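Side-chain contacts in gamma-glutamyl-gamma-aminobutyrate hydrolase PuuD (Escherichia coli, PDB 6VTV), which hydrolyses the gamma-glutamyl linkage of gamma-glutamyl-gamma-aminobutyrate, releasing 4-aminobutanoate and glutamate in the last step of putrescine degradation: residues P75-P80 and H187-K192; G95-S100 and I117-Q122; K135-P140 and E144-P149; P159-Q164 and L208-S213. All blocks are in the same frame, centred on the assembly; numbering follows the deposited sequence.

Contact 1: residues P75-P80 and H187-K192; sequences PSNVQP and HGQGAK. With MN (manganese (II) ion), chain D.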
loop_
_atom_site.group_PDB
_atom_site.type_symbol
_atom_site.label_atom_id
_atom_site.label_comp_id
_atom_site.label_asym_id
_atom_site.label_seq_id
_atom_site.Cartn_x
_atom_site.Cartn_y
_atom_site.Cartn_z
ATOM N N PRO B 75 -3.376 6.027 -14.625
ATOM C CA PRO B 75 -4.172 6.149 -15.858
ATOM C C PRO B 75 -5.544 6.758 -15.637
ATOM O O PRO B 75 -6.128 7.292 -16.588
ATOM C CB PRO B 75 -4.277 4.700 -16.357
ATOM C CG PRO B 75 -3.122 4.000 -15.739
ATOM C CD PRO B 75 -2.923 4.643 -14.397
ATOM N N SER B 76 -6.079 6.696 -14.422
ATOM C CA SER B 76 -7.416 7.210 -14.173
ATOM C C SER B 76 -7.436 8.734 -14.209
ATOM O O SER B 76 -6.425 9.401 -13.966
ATOM C CB SER B 76 -7.928 6.719 -12.820
ATOM O OG SER B 76 -7.341 7.451 -11.759
ATOM N N ASN B 77 -8.609 9.280 -14.533
ATOM C CA ASN B 77 -8.857 10.712 -14.555
ATOM C C ASN B 77 -9.827 11.085 -13.445
ATOM O O ASN B 77 -10.662 10.276 -13.031
ATOM C CB ASN B 77 -9.424 11.166 -15.908
ATOM C CG ASN B 77 -8.610 10.657 -17.079
ATOM O OD1 ASN B 77 -7.429 10.976 -17.206
ATOM N ND2 ASN B 77 -9.242 9.885 -17.954
ATOM N N VAL B 78 -9.702 12.323 -12.963
ATOM C CA VAL B 78 -10.609 12.824 -11.939
ATOM C C VAL B 78 -12.021 12.907 -12.504
ATOM O O VAL B 78 -12.224 13.261 -13.673
ATOM C CB VAL B 78 -10.123 14.194 -11.436
ATOM C CG1 VAL B 78 -11.046 14.738 -10.355
ATOM C CG2 VAL B 78 -8.691 14.091 -10.925
ATOM N N GLN B 79 -13.005 12.565 -11.677
ATOM C CA GLN B 79 -14.397 12.670 -12.092
ATOM C C GLN B 79 -14.730 14.122 -12.424
ATOM O O GLN B 79 -14.458 15.016 -11.609
ATOM C CB GLN B 79 -15.330 12.155 -10.998
ATOM C CG GLN B 79 -15.224 10.662 -10.738
ATOM C CD GLN B 79 -15.875 10.256 -9.432
ATOM O OE1 GLN B 79 -16.923 9.608 -9.422
ATOM N NE2 GLN B 79 -15.259 10.638 -8.319
ATOM N N PRO B 80 -15.307 14.399 -13.595
ATOM C CA PRO B 80 -15.542 15.799 -13.988
ATOM C C PRO B 80 -16.479 16.557 -13.061
ATOM O O PRO B 80 -16.417 17.792 -13.025
ATOM C CB PRO B 80 -16.133 15.671 -15.400
ATOM C CG PRO B 80 -15.659 14.334 -15.889
ATOM C CD PRO B 80 -15.640 13.456 -14.676
ATOM N N HIS B 187 -0.115 12.180 -20.524
ATOM C CA HIS B 187 -1.388 12.662 -20.011
ATOM C C HIS B 187 -2.257 13.167 -21.153
ATOM O O HIS B 187 -1.782 13.888 -22.036
ATOM C CB HIS B 187 -1.184 13.770 -18.969
ATOM C CG HIS B 187 -0.413 14.949 -19.475
ATOM N ND1 HIS B 187 -0.996 16.178 -19.693
ATOM C CD2 HIS B 187 0.896 15.093 -19.789
ATOM C CE1 HIS B 187 -0.082 17.026 -20.128
ATOM N NE2 HIS B 187 1.075 16.393 -20.195
ATOM N N GLY B 188 -3.531 12.780 -21.125
ATOM C CA GLY B 188 -4.507 13.250 -22.089
ATOM C C GLY B 188 -5.375 14.350 -21.519
ATOM O O GLY B 188 -6.170 14.968 -22.234
ATOM N N GLN B 189 -5.234 14.593 -20.220
ATOM C CA GLN B 189 -5.903 15.688 -19.540
ATOM C C GLN B 189 -4.858 16.649 -18.989
ATOM O O GLN B 189 -3.681 16.303 -18.843
ATOM C CB GLN B 189 -6.810 15.177 -18.411
ATOM C CG GLN B 189 -7.889 14.210 -18.879
ATOM C CD GLN B 189 -9.033 14.080 -17.891
ATOM O OE1 GLN B 189 -8.902 14.439 -16.721
ATOM N NE2 GLN B 189 -10.164 13.567 -18.360
ATOM N N GLY B 190 -5.296 17.868 -18.691
ATOM C CA GLY B 190 -4.382 18.875 -18.184
ATOM C C GLY B 190 -5.138 20.000 -17.518
ATOM O O GLY B 190 -6.367 20.067 -17.560
ATOM N N ALA B 191 -4.374 20.896 -16.898
ATOM C CA ALA B 191 -4.963 22.027 -16.197
ATOM C C ALA B 191 -5.624 22.980 -17.184
ATOM O O ALA B 191 -5.030 23.351 -18.202
ATOM C CB ALA B 191 -3.897 22.761 -15.384
ATOM N N LYS B 192 -6.863 23.367 -16.887
ATOM C CA LYS B 192 -7.567 24.357 -17.691
ATOM C C LYS B 192 -7.570 25.694 -16.964
ATOM O O LYS B 192 -6.869 26.629 -17.362
ATOM C CB LYS B 192 -8.999 23.901 -17.986
ATOM C CG LYS B 192 -9.780 24.851 -18.880
ATOM C CD LYS B 192 -10.972 24.156 -19.520
ATOM C CE LYS B 192 -11.939 23.634 -18.470
ATOM N NZ LYS B 192 -13.057 22.863 -19.081
HETATM MN MN MN D . 2.972 17.204 -21.018
HETATM O O HOH W 1 -7.663 13.771 -14.241
HETATM O O HOH W 2 -11.372 14.863 -15.743
HETATM O O HOH W 3 4.167 16.419 -19.221
#

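Contact 2: residues G95-S100 and I117-Q122; sequences GRDLLS and ICRGLQ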
loop_
_atom_site.group_PDB
_atom_site.type_symbol
_atom_site.label_atom_id
_atom_site.label_comp_id
_atom_site.label_asym_id
_atom_site.label_seq_id
_atom_site.Cartn_x
_atom_site.Cartn_y
_atom_site.Cartn_z
ATOM N N GLY B 95 -12.874 6.215 -5.607
ATOM C CA GLY B 95 -12.280 6.044 -4.291
ATOM C C GLY B 95 -11.028 6.877 -4.103
ATOM O O GLY B 95 -10.848 7.516 -3.064
ATOM N N ARG B 96 -10.145 6.884 -5.106
ATOM C CA ARG B 96 -8.955 7.725 -5.023
ATOM C C ARG B 96 -9.326 9.201 -5.008
ATOM O O ARG B 96 -8.726 9.988 -4.266
ATOM C CB ARG B 96 -8.004 7.422 -6.181
ATOM C CG ARG B 96 -7.048 8.569 -6.473
ATOM C CD ARG B 96 -5.650 8.100 -6.823
ATOM N NE ARG B 96 -4.735 9.235 -6.909
ATOM C CZ ARG B 96 -3.467 9.152 -7.300
ATOM N NH1 ARG B 96 -2.952 7.982 -7.647
ATOM N NH2 ARG B 96 -2.715 10.244 -7.342
ATOM N N ASP B 97 -10.308 9.595 -5.827
ATOM C CA ASP B 97 -10.814 10.963 -5.790
ATOM C C ASP B 97 -11.208 11.361 -4.374
ATOM O O ASP B 97 -10.839 12.435 -3.888
ATOM C CB ASP B 97 -12.016 11.103 -6.726
ATOM C CG ASP B 97 -11.618 11.208 -8.183
ATOM O OD1 ASP B 97 -10.404 11.216 -8.479
ATOM O OD2 ASP B 97 -12.529 11.282 -9.035
ATOM N N LEU B 98 -11.960 10.493 -3.696
ATOM C CA LEU B 98 -12.404 10.782 -2.337
ATOM C C LEU B 98 -11.219 10.978 -1.400
ATOM O O LEU B 98 -11.157 11.962 -0.652
ATOM C CB LEU B 98 -13.305 9.654 -1.838
ATOM C CG LEU B 98 -14.274 9.981 -0.705
ATOM C CD1 LEU B 98 -15.328 10.981 -1.160
ATOM C CD2 LEU B 98 -14.920 8.702 -0.192
ATOM N N LEU B 99 -10.260 10.047 -1.431
ATOM C CA LEU B 99 -9.105 10.142 -0.544
ATOM C C LEU B 99 -8.213 11.322 -0.912
ATOM O O LEU B 99 -7.725 12.037 -0.029
ATOM C CB LEU B 99 -8.309 8.837 -0.576
ATOM C CG LEU B 99 -7.028 8.814 0.263
ATOM C CD1 LEU B 99 -7.345 9.032 1.736
ATOM C CD2 LEU B 99 -6.256 7.514 0.061
ATOM N N SER B 100 -7.991 11.542 -2.211
ATOM C CA SER B 100 -7.105 12.620 -2.644
ATOM C C SER B 100 -7.647 13.981 -2.230
ATOM O O SER B 100 -6.913 14.811 -1.681
ATOM C CB SER B 100 -6.912 12.563 -4.159
ATOM O OG SER B 100 -6.195 11.400 -4.537
ATOM N N ILE B 117 2.173 14.103 -8.673
ATOM C CA ILE B 117 2.689 13.717 -9.982
ATOM C C ILE B 117 1.516 13.415 -10.906
ATOM O O ILE B 117 0.649 12.598 -10.570
ATOM C CB ILE B 117 3.627 12.500 -9.884
ATOM C CG1 ILE B 117 4.905 12.864 -9.123
ATOM C CG2 ILE B 117 3.956 11.962 -11.275
ATOM C CD1 ILE B 117 5.887 11.717 -8.992
ATOM N N CYS B 118 1.498 14.075 -12.070
ATOM C CA CYS B 118 0.545 13.822 -13.148
ATOM C C CYS B 118 -0.896 13.928 -12.657
ATOM O O CYS B 118 -1.432 15.036 -12.547
ATOM C CB CYS B 118 0.808 12.451 -13.784
ATOM S SG CYS B 118 -0.159 12.114 -15.279
ATOM N N ARG B 119 -1.539 12.794 -12.363
ATOM C CA ARG B 119 -2.889 12.849 -11.806
ATOM C C ARG B 119 -2.911 13.616 -10.492
ATOM O O ARG B 119 -3.911 14.266 -10.169
ATOM C CB ARG B 119 -3.446 11.440 -11.602
ATOM C CG ARG B 119 -4.925 11.417 -11.244
ATOM C CD ARG B 119 -5.267 10.198 -10.411
ATOM N NE ARG B 119 -6.597 9.687 -10.720
ATOM C CZ ARG B 119 -7.697 10.016 -10.052
ATOM N NH1 ARG B 119 -7.630 10.860 -9.032
ATOM N NH2 ARG B 119 -8.865 9.501 -10.405
ATOM N N GLY B 120 -1.823 13.548 -9.723
ATOM C CA GLY B 120 -1.756 14.307 -8.486
ATOM C C GLY B 120 -1.824 15.804 -8.717
ATOM O O GLY B 120 -2.501 16.523 -7.977
ATOM N N LEU B 121 -1.109 16.298 -9.733
ATOM C CA LEU B 121 -1.215 17.710 -10.090
ATOM C C LEU B 121 -2.654 18.071 -10.432
ATOM O O LEU B 121 -3.175 19.097 -9.982
ATOM C CB LEU B 121 -0.282 18.036 -11.259
ATOM C CG LEU B 121 -0.458 19.406 -11.930
ATOM C CD1 LEU B 121 0.889 19.994 -12.317
ATOM C CD2 LEU B 121 -1.361 19.331 -13.161
ATOM N N GLN B 122 -3.310 17.231 -11.236
ATOM C CA GLN B 122 -4.709 17.466 -11.570
ATOM C C GLN B 122 -5.595 17.382 -10.334
ATOM O O GLN B 122 -6.589 18.109 -10.232
ATOM C CB GLN B 122 -5.161 16.468 -12.637
ATOM C CG GLN B 122 -4.341 16.544 -13.922
ATOM C CD GLN B 122 -4.564 15.354 -14.837
ATOM O OE1 GLN B 122 -5.227 14.387 -14.464
ATOM N NE2 GLN B 122 -4.007 15.420 -16.041
#

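Contact 3: residues K135-P140 and E144-P149; sequences KLCEQP and EHREDP. With MN (manganese (II) ion), chain D.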
loop_
_atom_site.group_PDB
_atom_site.type_symbol
_atom_site.label_atom_id
_atom_site.label_comp_id
_atom_site.label_asym_id
_atom_site.label_seq_id
_atom_site.Cartn_x
_atom_site.Cartn_y
_atom_site.Cartn_z
ATOM N N LYS B 135 -9.935 16.614 -22.755
ATOM C CA LYS B 135 -9.357 16.060 -23.984
ATOM C C LYS B 135 -8.378 17.094 -24.538
ATOM O O LYS B 135 -8.768 17.982 -25.302
ATOM C CB LYS B 135 -10.435 15.710 -25.005
ATOM C CG LYS B 135 -11.400 14.622 -24.563
ATOM C CD LYS B 135 -10.745 13.252 -24.591
ATOM C CE LYS B 135 -10.631 12.718 -26.008
ATOM N NZ LYS B 135 -9.922 11.407 -26.042
ATOM N N LEU B 136 -7.107 16.976 -24.144
ATOM C CA LEU B 136 -6.083 17.862 -24.688
ATOM C C LEU B 136 -5.955 17.704 -26.197
ATOM O O LEU B 136 -5.644 18.674 -26.899
ATOM C CB LEU B 136 -4.736 17.590 -24.016
ATOM C CG LEU B 136 -4.613 17.927 -22.529
ATOM C CD1 LEU B 136 -3.290 17.419 -21.974
ATOM C CD2 LEU B 136 -4.755 19.421 -22.289
ATOM N N CYS B 137 -6.194 16.497 -26.713
ATOM C CA CYS B 137 -6.081 16.263 -28.147
ATOM C C CYS B 137 -7.129 17.013 -28.953
ATOM O O CYS B 137 -6.972 17.139 -30.171
ATOM C CB CYS B 137 -6.175 14.763 -28.440
ATOM S SG CYS B 137 -7.748 14.012 -27.968
ATOM N N GLU B 138 -8.188 17.507 -28.318
ATOM C CA GLU B 138 -9.231 18.258 -29.004
ATOM C C GLU B 138 -8.969 19.759 -29.020
ATOM O O GLU B 138 -9.766 20.508 -29.596
ATOM C CB GLU B 138 -10.592 17.970 -28.363
ATOM C CG GLU B 138 -11.084 16.553 -28.612
ATOM C CD GLU B 138 -12.432 16.278 -27.979
ATOM O OE1 GLU B 138 -12.943 17.154 -27.247
ATOM O OE2 GLU B 138 -12.981 15.180 -28.211
ATOM N N GLN B 139 -7.881 20.214 -28.400
ATOM C CA GLN B 139 -7.488 21.612 -28.464
ATOM C C GLN B 139 -6.411 21.764 -29.527
ATOM O O GLN B 139 -5.293 21.263 -29.336
ATOM C CB GLN B 139 -6.973 22.091 -27.107
ATOM C CG GLN B 139 -7.721 21.513 -25.914
ATOM C CD GLN B 139 -9.210 21.805 -25.955
ATOM O OE1 GLN B 139 -9.629 22.912 -26.295
ATOM N NE2 GLN B 139 -10.018 20.809 -25.607
ATOM N N PRO B 140 -6.689 22.433 -30.650
ATOM C CA PRO B 140 -5.707 22.462 -31.750
ATOM C C PRO B 140 -4.424 23.204 -31.417
ATOM O O PRO B 140 -3.413 22.987 -32.096
ATOM C CB PRO B 140 -6.467 23.162 -32.888
ATOM C CG PRO B 140 -7.917 23.115 -32.493
ATOM C CD PRO B 140 -7.935 23.135 -30.999
ATOM N N GLU B 144 1.038 17.279 -28.536
ATOM C CA GLU B 144 0.559 15.948 -28.172
ATOM C C GLU B 144 1.213 15.561 -26.853
ATOM O O GLU B 144 2.395 15.213 -26.808
ATOM C CB GLU B 144 0.866 14.936 -29.269
ATOM C CG GLU B 144 0.377 13.528 -28.957
ATOM C CD GLU B 144 -1.092 13.492 -28.578
ATOM O OE1 GLU B 144 -1.947 13.564 -29.485
ATOM O OE2 GLU B 144 -1.392 13.398 -27.369
ATOM N N HIS B 145 0.444 15.630 -25.769
ATOM C CA HIS B 145 0.968 15.351 -24.439
ATOM C C HIS B 145 0.838 13.888 -24.037
ATOM O O HIS B 145 1.405 13.491 -23.015
ATOM C CB HIS B 145 0.264 16.238 -23.405
ATOM C CG HIS B 145 0.700 17.671 -23.444
ATOM N ND1 HIS B 145 1.786 18.138 -22.735
ATOM C CD2 HIS B 145 0.199 18.738 -24.111
ATOM C CE1 HIS B 145 1.934 19.431 -22.961
ATOM N NE2 HIS B 145 0.985 19.820 -23.793
ATOM N N ARG B 146 0.119 13.081 -24.812
ATOM C CA ARG B 146 -0.037 11.670 -24.495
ATOM C C ARG B 146 1.148 10.864 -25.004
ATOM O O ARG B 146 1.810 11.233 -25.979
ATOM C CB ARG B 146 -1.321 11.115 -25.108
ATOM C CG ARG B 146 -2.591 11.712 -24.549
ATOM C CD ARG B 146 -3.790 11.298 -25.381
ATOM N NE ARG B 146 -3.654 11.727 -26.769
ATOM C CZ ARG B 146 -4.561 11.501 -27.712
ATOM N NH1 ARG B 146 -5.675 10.845 -27.420
ATOM N NH2 ARG B 146 -4.351 11.929 -28.950
ATOM N N GLU B 147 1.408 9.747 -24.333
ATOM C CA GLU B 147 2.393 8.791 -24.802
ATOM C C GLU B 147 1.782 7.897 -25.879
ATOM O O GLU B 147 0.563 7.838 -26.060
ATOM C CB GLU B 147 2.913 7.948 -23.638
ATOM C CG GLU B 147 2.027 6.759 -23.279
ATOM C CD GLU B 147 0.784 7.148 -22.490
ATOM O OE1 GLU B 147 0.574 8.355 -22.239
ATOM O OE2 GLU B 147 0.012 6.238 -22.120
ATOM N N ASP B 148 2.650 7.195 -26.607
ATOM C CA ASP B 148 2.205 6.215 -27.588
ATOM C C ASP B 148 2.051 4.872 -26.885
ATOM O O ASP B 148 3.065 4.254 -26.525
ATOM C CB ASP B 148 3.197 6.113 -28.738
ATOM C CG ASP B 148 2.627 5.388 -29.944
ATOM O OD1 ASP B 148 1.587 4.709 -29.803
ATOM O OD2 ASP B 148 3.224 5.493 -31.037
ATOM N N PRO B 149 0.826 4.383 -26.669
ATOM C CA PRO B 149 0.648 3.171 -25.850
ATOM C C PRO B 149 1.132 1.885 -26.509
ATOM O O PRO B 149 1.285 0.880 -25.804
ATOM C CB PRO B 149 -0.865 3.138 -25.605
ATOM C CG PRO B 149 -1.450 3.875 -26.772
ATOM C CD PRO B 149 -0.459 4.958 -27.105
HETATM MN MN MN D . 2.972 17.204 -21.018
HETATM O O HOH W 3 4.167 16.419 -19.221
#

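Contact 4: residues P159-Q164 and L208-S213; sequences PSHEVQ and LVEAVS. With MN (manganese (II) ion), chain D.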
loop_
_atom_site.group_PDB
_atom_site.type_symbol
_atom_site.label_atom_id
_atom_site.label_comp_id
_atom_site.label_asym_id
_atom_site.label_seq_id
_atom_site.Cartn_x
_atom_site.Cartn_y
_atom_site.Cartn_z
ATOM N N PRO B 159 11.883 11.452 -22.891
ATOM C CA PRO B 159 11.605 12.888 -23.014
ATOM C C PRO B 159 10.622 13.172 -24.139
ATOM O O PRO B 159 10.714 12.607 -25.230
ATOM C CB PRO B 159 12.983 13.490 -23.304
ATOM C CG PRO B 159 13.933 12.554 -22.655
ATOM C CD PRO B 159 13.328 11.181 -22.771
ATOM N N SER B 160 9.665 14.053 -23.862
ATOM C CA SER B 160 8.576 14.335 -24.789
ATOM C C SER B 160 8.551 15.784 -25.245
ATOM O O SER B 160 8.454 16.050 -26.449
ATOM C CB SER B 160 7.231 13.968 -24.141
ATOM O OG SER B 160 6.197 13.935 -25.109
ATOM N N HIS B 161 8.620 16.730 -24.313
ATOM C CA HIS B 161 8.602 18.145 -24.644
ATOM C C HIS B 161 9.318 18.908 -23.538
ATOM O O HIS B 161 9.603 18.371 -22.463
ATOM C CB HIS B 161 7.168 18.659 -24.829
ATOM C CG HIS B 161 6.316 18.524 -23.605
ATOM N ND1 HIS B 161 6.492 19.306 -22.484
ATOM C CD2 HIS B 161 5.283 17.694 -23.326
ATOM C CE1 HIS B 161 5.605 18.965 -21.568
ATOM N NE2 HIS B 161 4.859 17.988 -22.054
ATOM N N GLU B 162 9.611 20.173 -23.812
ATOM C CA GLU B 162 10.260 21.018 -22.824
ATOM C C GLU B 162 9.222 21.720 -21.954
ATOM O O GLU B 162 8.030 21.759 -22.264
ATOM C CB GLU B 162 11.164 22.046 -23.504
ATOM C CG GLU B 162 12.171 21.450 -24.467
ATOM C CD GLU B 162 12.899 22.506 -25.273
ATOM O OE1 GLU B 162 14.011 22.904 -24.867
ATOM O OE2 GLU B 162 12.357 22.940 -26.312
ATOM N N VAL B 163 9.695 22.264 -20.836
ATOM C CA VAL B 163 8.900 23.137 -19.982
ATOM C C VAL B 163 9.780 24.306 -19.565
ATOM O O VAL B 163 10.998 24.171 -19.419
ATOM C CB VAL B 163 8.334 22.411 -18.738
ATOM C CG1 VAL B 163 7.291 21.379 -19.140
ATOM C CG2 VAL B 163 9.450 21.759 -17.950
ATOM N N GLN B 164 9.155 25.466 -19.384
ATOM C CA GLN B 164 9.850 26.676 -18.971
ATOM C C GLN B 164 9.387 27.073 -17.577
ATOM O O GLN B 164 8.186 27.239 -17.343
ATOM C CB GLN B 164 9.604 27.817 -19.959
ATOM C CG GLN B 164 10.322 29.105 -19.600
ATOM C CD GLN B 164 10.625 29.956 -20.815
ATOM O OE1 GLN B 164 9.981 30.980 -21.044
ATOM N NE2 GLN B 164 11.609 29.537 -21.602
ATOM N N LEU B 208 0.397 25.285 -21.928
ATOM C CA LEU B 208 -0.247 24.409 -20.958
ATOM C C LEU B 208 0.525 24.405 -19.645
ATOM O O LEU B 208 1.751 24.268 -19.632
ATOM C CB LEU B 208 -0.348 22.985 -21.505
ATOM C CG LEU B 208 -1.098 22.000 -20.605
ATOM C CD1 LEU B 208 -2.605 22.200 -20.720
ATOM C CD2 LEU B 208 -0.717 20.562 -20.918
ATOM N N VAL B 209 -0.201 24.551 -18.538
ATOM C CA VAL B 209 0.426 24.526 -17.223
ATOM C C VAL B 209 0.891 23.106 -16.927
ATOM O O VAL B 209 0.093 22.160 -16.937
ATOM C CB VAL B 209 -0.540 25.035 -16.146
ATOM C CG1 VAL B 209 0.060 24.837 -14.771
ATOM C CG2 VAL B 209 -0.869 26.502 -16.382
ATOM N N GLU B 210 2.188 22.949 -16.669
ATOM C CA GLU B 210 2.775 21.646 -16.389
ATOM C C GLU B 210 3.238 21.496 -14.946
ATOM O O GLU B 210 3.664 20.403 -14.559
ATOM C CB GLU B 210 3.951 21.380 -17.340
ATOM C CG GLU B 210 3.535 21.000 -18.754
ATOM C CD GLU B 210 3.488 19.498 -18.968
ATOM O OE1 GLU B 210 4.206 18.771 -18.250
ATOM O OE2 GLU B 210 2.733 19.043 -19.853
ATOM N N ALA B 211 3.165 22.555 -14.142
ATOM C CA ALA B 211 3.570 22.489 -12.746
ATOM C C ALA B 211 2.927 23.642 -11.987
ATOM O O ALA B 211 2.849 24.759 -12.502
ATOM C CB ALA B 211 5.095 22.538 -12.602
ATOM N N VAL B 212 2.471 23.361 -10.765
ATOM C CA VAL B 212 1.822 24.349 -9.909
ATOM C C VAL B 212 2.352 24.193 -8.489
ATOM O O VAL B 212 2.986 23.196 -8.142
ATOM C CB VAL B 212 0.283 24.216 -9.911
ATOM C CG1 VAL B 212 -0.287 24.592 -11.263
ATOM C CG2 VAL B 212 -0.131 22.803 -9.521
ATOM N N SER B 213 2.076 25.200 -7.663
ATOM C CA SER B 213 2.385 25.127 -6.245
ATOM C C SER B 213 1.397 25.996 -5.483
ATOM O O SER B 213 0.905 27.002 -6.000
ATOM C CB SER B 213 3.826 25.558 -5.942
ATOM O OG SER B 213 3.954 26.967 -5.925
HETATM MN MN MN D . 2.972 17.204 -21.018
HETATM O O HOH W 3 4.167 16.419 -19.221
#

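Contact 1: residues P75-P80 and H187-K192
The side-chain amide of Asn77 overlaps that of Gln189 as one flat group laid upon another, their planes 18° apart. Gln189 OE1 comes within 3.4 Å of Asn77 CB, and Gln189 NE2 lies 3.5 Å from Asn77 CG; no hydrogen bond joins the two residues directly. Water supplies the polar link instead. One molecule takes the proton of Val78 N at 2.8 Å and gives one of its own to Gln189 OE1. A second donates to Val78 O and, at 2.7 Å, to the same OE1, which is therefore gripped by two waters in a buried setting. An extended chain carries the Gln189 amide across to the loop. Its backbone serves the other direction: His187 ND1 donates to Gln189 O over 2.8 Å, with the acceptor near the ring plane. With chi1 at 58°, His187 CG lies between the backbone N and the carbonyl carbon, which brings ND1 to this oxygen; the bond helps fix the ring and leaves NE2 to bind manganese at 2.2 Å. The Gln189 side chain also rests on Leu132 of strand 132-133 and on Gln122 of helix 119-127. Stacked amides with bridging waters thus tie the loop following strand 68-71 to the segment that carries one histidine of the manganese site.

Contact 2: residues G95-S100 and I117-Q122
Asp97 OD1 is gripped end-on by Arg119, which sends both terminal nitrogens to this single oxygen: NH1 at 2.9 Å, met nearly head-on to the C-O bond, and NH2 at 3.0 Å, arriving from above the carboxylate plane. The oxygen lies close to the guanidinium plane, but the two flat groups are turned 44° apart, so this salt bridge is a fork on one atom rather than a matched pair of bonds. Glu123, one turn along helix 119-127, supplies a second carboxylate, forming salt bridges with Arg119 NH1 and Arg96 NE, while Arg96 NH2 reaches Pro72 O. With Glu123 shared by both and Asp97 bound to Arg119, which probably offsets their like charges, the arginines run past each other in opposite directions. Arg119 CD lies over one face of the Arg96 guanidinium, 3.6 Å above its plane and toward the rim, and Arg96 CG in turn lies over a face of the Arg119 group, 3.5 Å from Arg119 NH1. These residues join helix 94-109 to the start of helix 119-127, just after Cys118, the probable nucleophile. That cysteine, with its positive phi of 55° between strand 114-117 and the helix, is consistent with the nucleophile elbow of class I glutamine amidotransferases.

Contact 3: residues K135-P140 and E144-P149
Packing across this contact falls on two pairs, Cys137 with Arg146 and Leu136 with His145. Cys137 CB sits over one face of the Arg146 guanidinium, 3.4 Å above the plane and displaced toward its rim, nearest to NH2; the sulfur SG lies farther off, 3.8 Å from Arg146 NH1. Deeper in, Leu136 CD1 touches His145 CB at 4.0 Å, meeting the histidine beside the root of its ring.

Charge pairing and hydrogen bonding hold the guanidinium in place beneath the cysteine. Arg146 grips Glu144 side-on, NE to OE2 at 2.9 Å and NH2 to OE1 at 3.0 Å, both nearly straight. A bend at chi3 (-59°) turns this edge of the guanidinium toward the carboxylate. Glu144 OE2 also takes the backbone proton of Arg146 through its anti lone pair. Both segments belong to the long connection between strand 132-133 and helix 153-156. In the first of them, a single 3-10 turn is tightened by Lys135 O, which accepts from Glu138 N and from Gln139 NE2 at opposite faces of its peptide plane.

Metal coordination is found at the buried side. His145 ND1 binds manganese at 2.3 Å, while its other nitrogen, NE2, is hydrogen-bonded to Asp206. This second-shell carboxylate would orient the imidazole and probably increase its electron donation to the ion.

Contact 4: residues P159-Q164 and L208-S213
His161 and Glu210 approach from opposite directions and converge on one manganese ion, the tight part of this contact. His161 NE2 binds the metal at 2.3 Å and Glu210 OE2 at 2.2 Å. The two ligand atoms are consequently only 3.2 Å apart, a closeness imposed by the shared ion and not a hydrogen bond. Carboxylate and imidazole planes stand 80° apart, with the glutamate oxygens at the edge of the ring. A bend at chi2 (-95°) swings the Glu210 carboxylate round to the metal. Its second oxygen, OE1, stays 3.4 Å from the ion. The metal-bound water instead donates a short hydrogen bond to Glu210 OE1, its oxygen 2.5 Å away. On the histidine, ND1 donates to Glu162 O at 2.9 Å; the donor stands above the carbonyl plane, and the bond, with the metal, helps hold the ring's rotation.

Looser contact begins beyond the metal, where Val163 CG1 rests on the aliphatic stem of Glu210, 3.8 Å from both CB and CG. Glu162, against Trp182, and the exposed Gln164 lie on the more open side. The two segments do not pair directly: strands 161-165 and 209-214 flank strand 198-203, and the contact is made by side chains across it. Classic bulges put Ser160 and His161 opposite Val183, and Glu210 and Ala211 opposite Ala202. Together with His145, Ser185 and His187, these ligands and the water make a six-coordinate site in which the carboxylate binds through one oxygen, probably offsets part of the ion's charge, and probably orients the coordinated water through its hydrogen bond to the other.

How the contacts relate
Contacts 1, 3 and 4 meet at one manganese ion and share its bound water, although they draw on distant parts of the sequence. Contact 3 is also stitched to contact 1 through the backbone, Gly188 O lying 2.9 Å from Leu136 N. Contact 2 stands apart from the metal, the Arg119 side chain being about 13 Å from it, but is joined to contact 1 by probable hydrogen bonds, Arg119 NE with Ser76 OG (2.6 Å) and Gln79 NE2 with Asp97 OD2 (2.9 Å). Leu121 packs on strand 209-214 of contact 4. The metal site is thus near the predicted catalytic centre without merging with it: the side chains of Glu210 and Cys118 are about 8 Å apart.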